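Local coordinates for hypothetical protein RBSTP0775 (Geobacillus stearothermophilus, PDB 1RZ3) that is of unknown function but probably binds ATP and acts as a kinase, possibly on uridine, at residues L25-L30 / M127-G132; S52-H57 / R118-S123; H57-I62 / L82-E87. One frame throughout, in Å; residues are numbered along the deposited sequence.

Contact 1: L25-L30 / M127-G132; sequences LGIDGL and MIMIEG
Segments 25-30 and 127-132 run side by side as parallel strands, their axes 11° apart and 4.6 Å from each other at closest approach, with L25 paired to M129, G26 to I130, I27 to E131 and D28 to G132. Four backbone bonds stitch them: L25 N to I128 O at 2.8 Å, I130 N back to L25 O, I27 N to I130 O, and G132 N to I27 O, the longest of the four at 3.1 Å. A CA-H...O contact, G26 CA to I130 O at 3.2 Å, adds to this seam.

On the face that carries L25, I27, M129 and E131, two selenomethionines do much of the apolar work. L25 CD1 touches SE of M127 and CE of M129, in each case at 3.8 Å. The last torsion of M129 (chi3 -73°) bends CE out of line with an otherwise extended chain, and CE meets L25 while SE rests 3.7 Å from I27 CD1. I27 and E131 meet through their CB atoms. Beyond CB the E131 chain turns off, and OE2 is gripped by H57 ND1 and T36 OG1. Helix 35-48 covers this face, A39 lying on I27 and L42 on M129.

On the other face D28 OD1 comes to 3.5 Å from G132 O, but both are acceptors and no bond forms; that carboxylate is held by Y183 OH and L135 N instead. G29 opens a probable Walker A loop that leads into helix 35-48. A strand feeding the P-loop, flanked by a parallel strand with an acidic residue reaching the loop's threonine, is characteristic of the P-loop kinase core, and E131 is consistent with a Walker B carboxylate.

Contact 2: S52-H57 / R118-S123; sequences SVCVFH and RTVYLS
C54 is the first residue of 52-57 to reach the other segment, its SG anti to the backbone N (chi1 179°), which brings it against two branched side chains. SG lies 3.3 Å from V120 CG1, a tight fit, and 3.5 Å from L122 CD2. Helix 35-48 lies behind the strand, on the side turned from 118-123.

F56 resumes the contact. The far end of its ring and V120 reach toward each other tip to tip, CZ standing 3.6 Å from V120 CG1. L122 comes in differently: its chain crosses the phenylalanine at about a right angle and puts CD2 in the plane of the ring, against the edge, 3.8 Å from F56 CE2. V120 CG1 and L122 CD2 therefore each touch both C54 and F56.

The strands themselves, 53-57 and 118-121, come no nearer than 8.5 Å between axes and lie 143° apart in direction. This is side-chain packing across a gap too wide for strand pairing. I128 lies against C54, F56 and L122, and L105 of strand 102-109 also packs on F56. Just past L122 the chain turns to D124, a residue seen to bind calcium. The arrangement joins an antiparallel hairpin, strands 102-109 and 114-121, to the outermost strand of the parallel sheet, consistent with the hairpin that accompanies the P-loop core in uridine kinases.

Contact 3: H57-I62 / L82-E87; sequences HMDDHI and LQWDVE
W84 hands its indole N-H to the backbone of M58, NE1 standing 2.9 Å from M58 O with an almost straight bond (168°). The oxygen lies close to the plane of the indole, whereas NE1 sits 54° out of the plane of the carbonyl. H61 N, closing the 3-10 turn, reaches M58 O from the opposite face, and the two donors grip this buried oxygen from both sides.

The tight part lies over the indole. I62 CG2 makes a CH-pi contact with the five-membered ring, 3.6 Å from its centroid. CG1 of I62 takes the crowded position between N and the carbonyl carbon (chi1 59°), while CG2 is the branch laid on the ring. Q83 CG lies over the same face and packs 3.6 Å from I62 CG2.

Elsewhere the fit is slacker. M58 CE is 4.2 Å from W84 CD1, and D59 OD1 approaches the ring edge at CZ2, 3.9 Å away, without a bond. Toward exposed D85 a water spans the segments, donating to H61 O at 2.6 Å and accepting from D85 N at 2.9 Å.

An alanine in place of W84 would probably leave M58 O with H61 N but without its second donor, and open a gap beneath I62 CG2.

D85 occupies the N-cap of helix 86-94, with OD1 bonded to W88 N. The contact thus pins the 3-10 turn that follows strand 53-57 to the N-capped start of helix 86-94.

Contact 1 is the core of the fold, wholly buried and held by backbone bonds between central strands, whereas contact 2, partly buried at the sheet's margin, relies on apolar side chains alone. Contact 3 is buried too, but joins loops: one indole bond, a methyl over a ring and a water take the place of strand pairing. All three meet on neighbouring elements. Strand 127-132 of contact 1 pairs with strand 53-57 of contact 2, M129 N bonding to C54 O, and H57 is shared by contacts 2 and 3. The backbone O of E131 reaches M58 N of contact 3. Along the chain, contact 3 is nested inside contact 2, and contact 2 inside contact 1.

Contact 1: L25-L30 / M127-G132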
loop_
_atom_site.group_PDB
_atom_site.type_symbol
_atom_site.label_atom_id
_atom_site.label_comp_id
_atom_site.label_asym_id
_atom_site.label_seq_id
_atom_site.Cartn_x
_atom_site.Cartn_y
_atom_site.Cartn_z
ATOM N N LEU A 25 1.460 9.112 -2.993
ATOM C CA LEU A 25 1.672 8.082 -4.004
ATOM C C LEU A 25 1.297 6.712 -3.468
ATOM O O LEU A 25 1.452 6.432 -2.283
ATOM C CB LEU A 25 3.143 8.046 -4.411
ATOM C CG LEU A 25 3.850 9.386 -4.613
ATOM C CD1 LEU A 25 5.363 9.163 -4.672
ATOM C CD2 LEU A 25 3.340 10.042 -5.885
ATOM N N GLY A 26 0.809 5.857 -4.351
ATOM C CA GLY A 26 0.448 4.523 -3.927
ATOM C C GLY A 26 1.076 3.496 -4.845
ATOM O O GLY A 26 1.148 3.695 -6.059
ATOM N N ILE A 27 1.570 2.414 -4.257
ATOM C CA ILE A 27 2.149 1.325 -5.025
ATOM C C ILE A 27 1.255 0.132 -4.701
ATOM O O ILE A 27 1.368 -0.482 -3.644
ATOM C CB ILE A 27 3.605 1.033 -4.615
ATOM C CG1 ILE A 27 4.480 2.260 -4.901
ATOM C CG2 ILE A 27 4.130 -0.166 -5.394
ATOM C CD1 ILE A 27 5.959 2.043 -4.622
ATOM N N ASP A 28 0.343 -0.153 -5.623
ATOM C CA ASP A 28 -0.627 -1.229 -5.479
ATOM C C ASP A 28 -0.143 -2.470 -6.221
ATOM O O ASP A 28 0.388 -2.386 -7.323
ATOM C CB ASP A 28 -1.968 -0.736 -6.031
ATOM C CG ASP A 28 -3.125 -1.676 -5.741
ATOM O OD1 ASP A 28 -3.099 -2.402 -4.724
ATOM O OD2 ASP A 28 -4.088 -1.659 -6.535
ATOM N N GLY A 29 -0.315 -3.627 -5.607
ATOM C CA GLY A 29 0.116 -4.851 -6.255
ATOM C C GLY A 29 -0.235 -6.033 -5.386
ATOM O O GLY A 29 -0.403 -5.882 -4.177
ATOM N N LEU A 30 -0.337 -7.208 -5.997
ATOM C CA LEU A 30 -0.687 -8.415 -5.264
ATOM C C LEU A 30 0.471 -8.910 -4.402
ATOM O O LEU A 30 1.589 -8.405 -4.494
ATOM C CB LEU A 30 -1.133 -9.503 -6.247
ATOM C CG LEU A 30 -2.215 -9.069 -7.245
ATOM C CD1 LEU A 30 -2.671 -10.264 -8.068
ATOM C CD2 LEU A 30 -3.393 -8.457 -6.499
HETATM N N MSE A 127 6.524 14.171 -0.330
HETATM C CA MSE A 127 5.686 13.084 -0.814
HETATM C C MSE A 127 5.511 12.010 0.244
HETATM O O MSE A 127 6.398 11.776 1.062
HETATM C CB MSE A 127 6.314 12.427 -2.050
HETATM C CG MSE A 127 6.737 13.382 -3.149
HETATM SE SE MSE A 127 7.288 12.433 -4.770
HETATM C CE MSE A 127 7.516 13.965 -5.936
ATOM N N ILE A 128 4.355 11.353 0.211
ATOM C CA ILE A 128 4.052 10.268 1.127
ATOM C C ILE A 128 3.853 9.066 0.220
ATOM O O ILE A 128 3.053 9.118 -0.717
ATOM C CB ILE A 128 2.733 10.511 1.903
ATOM C CG1 ILE A 128 2.800 11.842 2.662
ATOM C CG2 ILE A 128 2.470 9.335 2.854
ATOM C CD1 ILE A 128 3.976 11.957 3.595
HETATM N N MSE A 129 4.582 7.989 0.478
HETATM C CA MSE A 129 4.449 6.800 -0.350
HETATM C C MSE A 129 3.881 5.639 0.447
HETATM O O MSE A 129 4.385 5.297 1.516
HETATM C CB MSE A 129 5.798 6.405 -0.942
HETATM C CG MSE A 129 5.685 5.295 -1.963
HETATM SE SE MSE A 129 7.402 4.827 -2.650
HETATM C CE MSE A 129 7.712 6.371 -3.771
ATOM N N ILE A 130 2.823 5.040 -0.085
ATOM C CA ILE A 130 2.152 3.922 0.561
ATOM C C ILE A 130 2.145 2.717 -0.375
ATOM O O ILE A 130 1.731 2.827 -1.529
ATOM C CB ILE A 130 0.692 4.303 0.907
ATOM C CG1 ILE A 130 0.692 5.558 1.789
ATOM C CG2 ILE A 130 -0.010 3.142 1.602
ATOM C CD1 ILE A 130 -0.680 6.112 2.084
ATOM N N GLU A 131 2.621 1.573 0.117
ATOM C CA GLU A 131 2.637 0.360 -0.690
ATOM C C GLU A 131 1.890 -0.746 0.038
ATOM O O GLU A 131 1.974 -0.860 1.260
ATOM C CB GLU A 131 4.081 -0.083 -0.983
ATOM C CG GLU A 131 4.910 -0.484 0.235
ATOM C CD GLU A 131 4.805 -1.964 0.576
ATOM O OE1 GLU A 131 4.047 -2.692 -0.103
ATOM O OE2 GLU A 131 5.490 -2.399 1.527
ATOM N N GLY A 132 1.147 -1.550 -0.717
ATOM C CA GLY A 132 0.405 -2.642 -0.112
ATOM C C GLY A 132 -0.570 -3.270 -1.078
ATOM O O GLY A 132 -0.702 -2.825 -2.216
#

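Contact 2: S52-H57 / R118-S123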
loop_
_atom_site.group_PDB
_atom_site.type_symbol
_atom_site.label_atom_id
_atom_site.label_comp_id
_atom_site.label_asym_id
_atom_site.label_seq_id
_atom_site.Cartn_x
_atom_site.Cartn_y
_atom_site.Cartn_z
ATOM N N SER A 52 11.884 14.821 -0.023
ATOM C CA SER A 52 11.705 14.210 1.291
ATOM C C SER A 52 10.492 13.293 1.163
ATOM O O SER A 52 9.389 13.760 0.878
ATOM C CB SER A 52 11.437 15.267 2.362
ATOM O OG SER A 52 12.610 16.005 2.653
ATOM N N VAL A 53 10.709 11.999 1.377
ATOM C CA VAL A 53 9.648 10.999 1.251
ATOM C C VAL A 53 9.413 10.199 2.534
ATOM O O VAL A 53 10.360 9.703 3.149
ATOM C CB VAL A 53 9.983 9.987 0.123
ATOM C CG1 VAL A 53 8.821 9.009 -0.074
ATOM C CG2 VAL A 53 10.297 10.724 -1.171
ATOM N N CYS A 54 8.143 10.083 2.924
ATOM C CA CYS A 54 7.734 9.317 4.104
ATOM C C CYS A 54 7.071 8.056 3.528
ATOM O O CYS A 54 6.222 8.152 2.641
ATOM C CB CYS A 54 6.728 10.124 4.936
ATOM S SG CYS A 54 6.113 9.282 6.415
ATOM N N VAL A 55 7.454 6.884 4.024
ATOM C CA VAL A 55 6.913 5.632 3.495
ATOM C C VAL A 55 6.102 4.814 4.499
ATOM O O VAL A 55 6.489 4.683 5.660
ATOM C CB VAL A 55 8.055 4.725 2.971
ATOM C CG1 VAL A 55 7.474 3.489 2.300
ATOM C CG2 VAL A 55 8.955 5.501 2.006
ATOM N N PHE A 56 4.978 4.268 4.036
ATOM C CA PHE A 56 4.106 3.422 4.855
ATOM C C PHE A 56 3.992 2.082 4.141
ATOM O O PHE A 56 3.966 2.033 2.910
ATOM C CB PHE A 56 2.707 4.038 4.992
ATOM C CG PHE A 56 2.646 5.209 5.928
ATOM C CD1 PHE A 56 2.521 5.014 7.298
ATOM C CD2 PHE A 56 2.729 6.508 5.440
ATOM C CE1 PHE A 56 2.477 6.103 8.175
ATOM C CE2 PHE A 56 2.686 7.601 6.304
ATOM C CZ PHE A 56 2.560 7.398 7.673
ATOM N N HIS A 57 3.928 1.000 4.914
ATOM C CA HIS A 57 3.818 -0.348 4.364
ATOM C C HIS A 57 2.550 -0.936 4.976
ATOM O O HIS A 57 2.504 -1.190 6.177
ATOM C CB HIS A 57 5.040 -1.176 4.774
ATOM C CG HIS A 57 6.343 -0.602 4.309
ATOM N ND1 HIS A 57 6.834 -0.803 3.037
ATOM C CD2 HIS A 57 7.252 0.178 4.943
ATOM C CE1 HIS A 57 7.988 -0.172 2.907
ATOM N NE2 HIS A 57 8.264 0.430 4.049
ATOM N N ARG A 118 3.724 3.106 17.443
ATOM C CA ARG A 118 4.933 3.792 16.996
ATOM C C ARG A 118 4.490 5.061 16.282
ATOM O O ARG A 118 3.364 5.147 15.796
ATOM C CB ARG A 118 5.734 2.900 16.045
ATOM C CG ARG A 118 5.960 1.478 16.564
ATOM C CD ARG A 118 6.790 1.477 17.838
ATOM N NE ARG A 118 8.149 1.952 17.599
ATOM C CZ ARG A 118 8.991 2.319 18.559
ATOM N NH1 ARG A 118 8.607 2.269 19.830
ATOM N NH2 ARG A 118 10.217 2.727 18.249
ATOM N N THR A 119 5.375 6.046 16.211
ATOM C CA THR A 119 5.027 7.308 15.579
ATOM C C THR A 119 5.771 7.568 14.277
ATOM O O THR A 119 6.957 7.267 14.153
ATOM C CB THR A 119 5.287 8.474 16.560
ATOM O OG1 THR A 119 4.459 8.304 17.719
ATOM C CG2 THR A 119 4.981 9.818 15.906
ATOM N N VAL A 120 5.055 8.114 13.300
ATOM C CA VAL A 120 5.647 8.460 12.019
ATOM C C VAL A 120 5.395 9.949 11.801
ATOM O O VAL A 120 4.262 10.415 11.895
ATOM C CB VAL A 120 5.018 7.665 10.845
ATOM C CG1 VAL A 120 5.617 8.137 9.520
ATOM C CG2 VAL A 120 5.283 6.181 11.024
ATOM N N TYR A 121 6.455 10.698 11.529
ATOM C CA TYR A 121 6.318 12.133 11.305
ATOM C C TYR A 121 6.164 12.451 9.825
ATOM O O TYR A 121 6.980 12.029 9.002
ATOM C CB TYR A 121 7.537 12.864 11.873
ATOM C CG TYR A 121 7.565 12.852 13.380
ATOM C CD1 TYR A 121 6.926 13.853 14.113
ATOM C CD2 TYR A 121 8.180 11.810 14.075
ATOM C CE1 TYR A 121 6.896 13.818 15.505
ATOM C CE2 TYR A 121 8.156 11.762 15.465
ATOM C CZ TYR A 121 7.510 12.770 16.174
ATOM O OH TYR A 121 7.475 12.728 17.551
ATOM N N LEU A 122 5.106 13.188 9.497
ATOM C CA LEU A 122 4.829 13.592 8.126
ATOM C C LEU A 122 5.423 14.973 7.894
ATOM O O LEU A 122 5.958 15.265 6.823
ATOM C CB LEU A 122 3.318 13.629 7.886
ATOM C CG LEU A 122 2.608 12.290 8.116
ATOM C CD1 LEU A 122 1.136 12.411 7.736
ATOM C CD2 LEU A 122 3.285 11.216 7.281
ATOM N N SER A 123 5.310 15.810 8.923
ATOM C CA SER A 123 5.821 17.178 8.932
ATOM C C SER A 123 6.034 17.830 7.571
ATOM O O SER A 123 5.067 18.139 6.878
ATOM C CB SER A 123 7.118 17.233 9.742
ATOM O OG SER A 123 6.928 16.663 11.025
#

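Contact 3: H57-I62 / L82-E87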
loop_
_atom_site.group_PDB
_atom_site.type_symbol
_atom_site.label_atom_id
_atom_site.label_comp_id
_atom_site.label_asym_id
_atom_site.label_seq_id
_atom_site.Cartn_x
_atom_site.Cartn_y
_atom_site.Cartn_z
ATOM N N HIS A 57 3.928 1.000 4.914
ATOM C CA HIS A 57 3.818 -0.348 4.364
ATOM C C HIS A 57 2.550 -0.936 4.976
ATOM O O HIS A 57 2.504 -1.190 6.177
ATOM C CB HIS A 57 5.040 -1.176 4.774
ATOM C CG HIS A 57 6.343 -0.602 4.309
ATOM N ND1 HIS A 57 6.834 -0.803 3.037
ATOM C CD2 HIS A 57 7.252 0.178 4.943
ATOM C CE1 HIS A 57 7.988 -0.172 2.907
ATOM N NE2 HIS A 57 8.264 0.430 4.049
HETATM N N MSE A 58 1.528 -1.165 4.157
HETATM C CA MSE A 58 0.259 -1.659 4.687
HETATM C C MSE A 58 0.289 -2.973 5.452
HETATM O O MSE A 58 -0.582 -3.206 6.291
HETATM C CB MSE A 58 -0.795 -1.727 3.582
HETATM C CG MSE A 58 -1.125 -0.368 2.964
HETATM SE SE MSE A 58 -1.452 1.047 4.249
HETATM C CE MSE A 58 -3.064 0.345 5.054
ATOM N N ASP A 59 1.268 -3.833 5.185
ATOM C CA ASP A 59 1.342 -5.092 5.928
ATOM C C ASP A 59 1.674 -4.831 7.398
ATOM O O ASP A 59 1.502 -5.711 8.241
ATOM C CB ASP A 59 2.385 -6.034 5.325
ATOM C CG ASP A 59 1.955 -6.592 3.983
ATOM O OD1 ASP A 59 0.758 -6.928 3.836
ATOM O OD2 ASP A 59 2.811 -6.705 3.080
ATOM N N ASP A 60 2.157 -3.627 7.699
ATOM C CA ASP A 60 2.474 -3.257 9.081
ATOM C C ASP A 60 1.184 -2.967 9.841
ATOM O O ASP A 60 1.154 -3.003 11.074
ATOM C CB ASP A 60 3.299 -1.958 9.157
ATOM C CG ASP A 60 4.734 -2.119 8.692
ATOM O OD1 ASP A 60 5.297 -3.219 8.838
ATOM O OD2 ASP A 60 5.306 -1.120 8.201
ATOM N N HIS A 61 0.110 -2.684 9.110
ATOM C CA HIS A 61 -1.124 -2.286 9.774
ATOM C C HIS A 61 -2.322 -3.219 9.711
ATOM O O HIS A 61 -3.464 -2.770 9.589
ATOM C CB HIS A 61 -1.506 -0.897 9.266
ATOM C CG HIS A 61 -0.365 0.071 9.285
ATOM N ND1 HIS A 61 0.237 0.484 10.455
ATOM C CD2 HIS A 61 0.331 0.651 8.279
ATOM C CE1 HIS A 61 1.256 1.275 10.167
ATOM N NE2 HIS A 61 1.336 1.393 8.855
ATOM N N ILE A 62 -2.058 -4.514 9.812
ATOM C CA ILE A 62 -3.120 -5.508 9.793
ATOM C C ILE A 62 -3.508 -5.860 11.229
ATOM O O ILE A 62 -2.799 -5.508 12.182
ATOM C CB ILE A 62 -2.672 -6.786 9.061
ATOM C CG1 ILE A 62 -1.438 -7.381 9.748
ATOM C CG2 ILE A 62 -2.373 -6.467 7.604
ATOM C CD1 ILE A 62 -1.025 -8.721 9.201
ATOM N N LEU A 82 -11.344 -8.524 6.397
ATOM C CA LEU A 82 -11.040 -8.494 7.822
ATOM C C LEU A 82 -9.590 -8.246 8.209
ATOM O O LEU A 82 -9.324 -7.764 9.308
ATOM C CB LEU A 82 -11.513 -9.800 8.473
ATOM C CG LEU A 82 -12.974 -10.175 8.198
ATOM C CD1 LEU A 82 -13.323 -11.441 8.966
ATOM C CD2 LEU A 82 -13.894 -9.027 8.597
ATOM N N GLN A 83 -8.655 -8.572 7.322
ATOM C CA GLN A 83 -7.238 -8.402 7.632
ATOM C C GLN A 83 -6.850 -6.959 7.968
ATOM O O GLN A 83 -5.923 -6.724 8.755
ATOM C CB GLN A 83 -6.377 -8.928 6.481
ATOM C CG GLN A 83 -4.891 -8.940 6.801
ATOM C CD GLN A 83 -4.173 -10.104 6.155
ATOM O OE1 GLN A 83 -4.568 -11.255 6.328
ATOM N NE2 GLN A 83 -3.109 -9.812 5.413
ATOM N N TRP A 84 -7.543 -6.002 7.355
ATOM C CA TRP A 84 -7.304 -4.582 7.609
ATOM C C TRP A 84 -8.587 -3.959 8.140
ATOM O O TRP A 84 -9.674 -4.263 7.647
ATOM C CB TRP A 84 -6.922 -3.841 6.320
ATOM C CG TRP A 84 -5.540 -4.107 5.844
ATOM C CD1 TRP A 84 -4.406 -3.436 6.199
ATOM C CD2 TRP A 84 -5.129 -5.158 4.967
ATOM N NE1 TRP A 84 -3.309 -4.008 5.599
ATOM C CE2 TRP A 84 -3.724 -5.068 4.836
ATOM C CE3 TRP A 84 -5.810 -6.171 4.280
ATOM C CZ2 TRP A 84 -2.987 -5.954 4.045
ATOM C CZ3 TRP A 84 -5.076 -7.054 3.492
ATOM C CH2 TRP A 84 -3.681 -6.938 3.382
ATOM N N ASP A 85 -8.463 -3.104 9.151
ATOM C CA ASP A 85 -9.624 -2.405 9.694
ATOM C C ASP A 85 -9.714 -1.204 8.761
ATOM O O ASP A 85 -9.195 -0.121 9.058
ATOM C CB ASP A 85 -9.359 -1.940 11.127
ATOM C CG ASP A 85 -10.591 -1.362 11.782
ATOM O OD1 ASP A 85 -11.445 -0.809 11.059
ATOM O OD2 ASP A 85 -10.698 -1.445 13.023
ATOM N N VAL A 86 -10.351 -1.419 7.615
ATOM C CA VAL A 86 -10.478 -0.400 6.584
ATOM C C VAL A 86 -10.982 0.955 7.067
ATOM O O VAL A 86 -10.405 1.987 6.733
ATOM C CB VAL A 86 -11.388 -0.905 5.443
ATOM C CG1 VAL A 86 -11.521 0.153 4.365
ATOM C CG2 VAL A 86 -10.810 -2.189 4.863
ATOM N N GLU A 87 -12.047 0.950 7.857
ATOM C CA GLU A 87 -12.624 2.192 8.366
ATOM C C GLU A 87 -11.701 2.937 9.333
ATOM O O GLU A 87 -11.578 4.159 9.261
ATOM C CB GLU A 87 -13.964 1.885 9.037
ATOM C CG GLU A 87 -14.634 3.057 9.712
ATOM C CD GLU A 87 -15.942 2.638 10.368
ATOM O OE1 GLU A 87 -15.972 1.555 10.994
ATOM O OE2 GLU A 87 -16.929 3.385 10.263
HETATM O O HOH W 1 -5.942 -2.826 10.493
#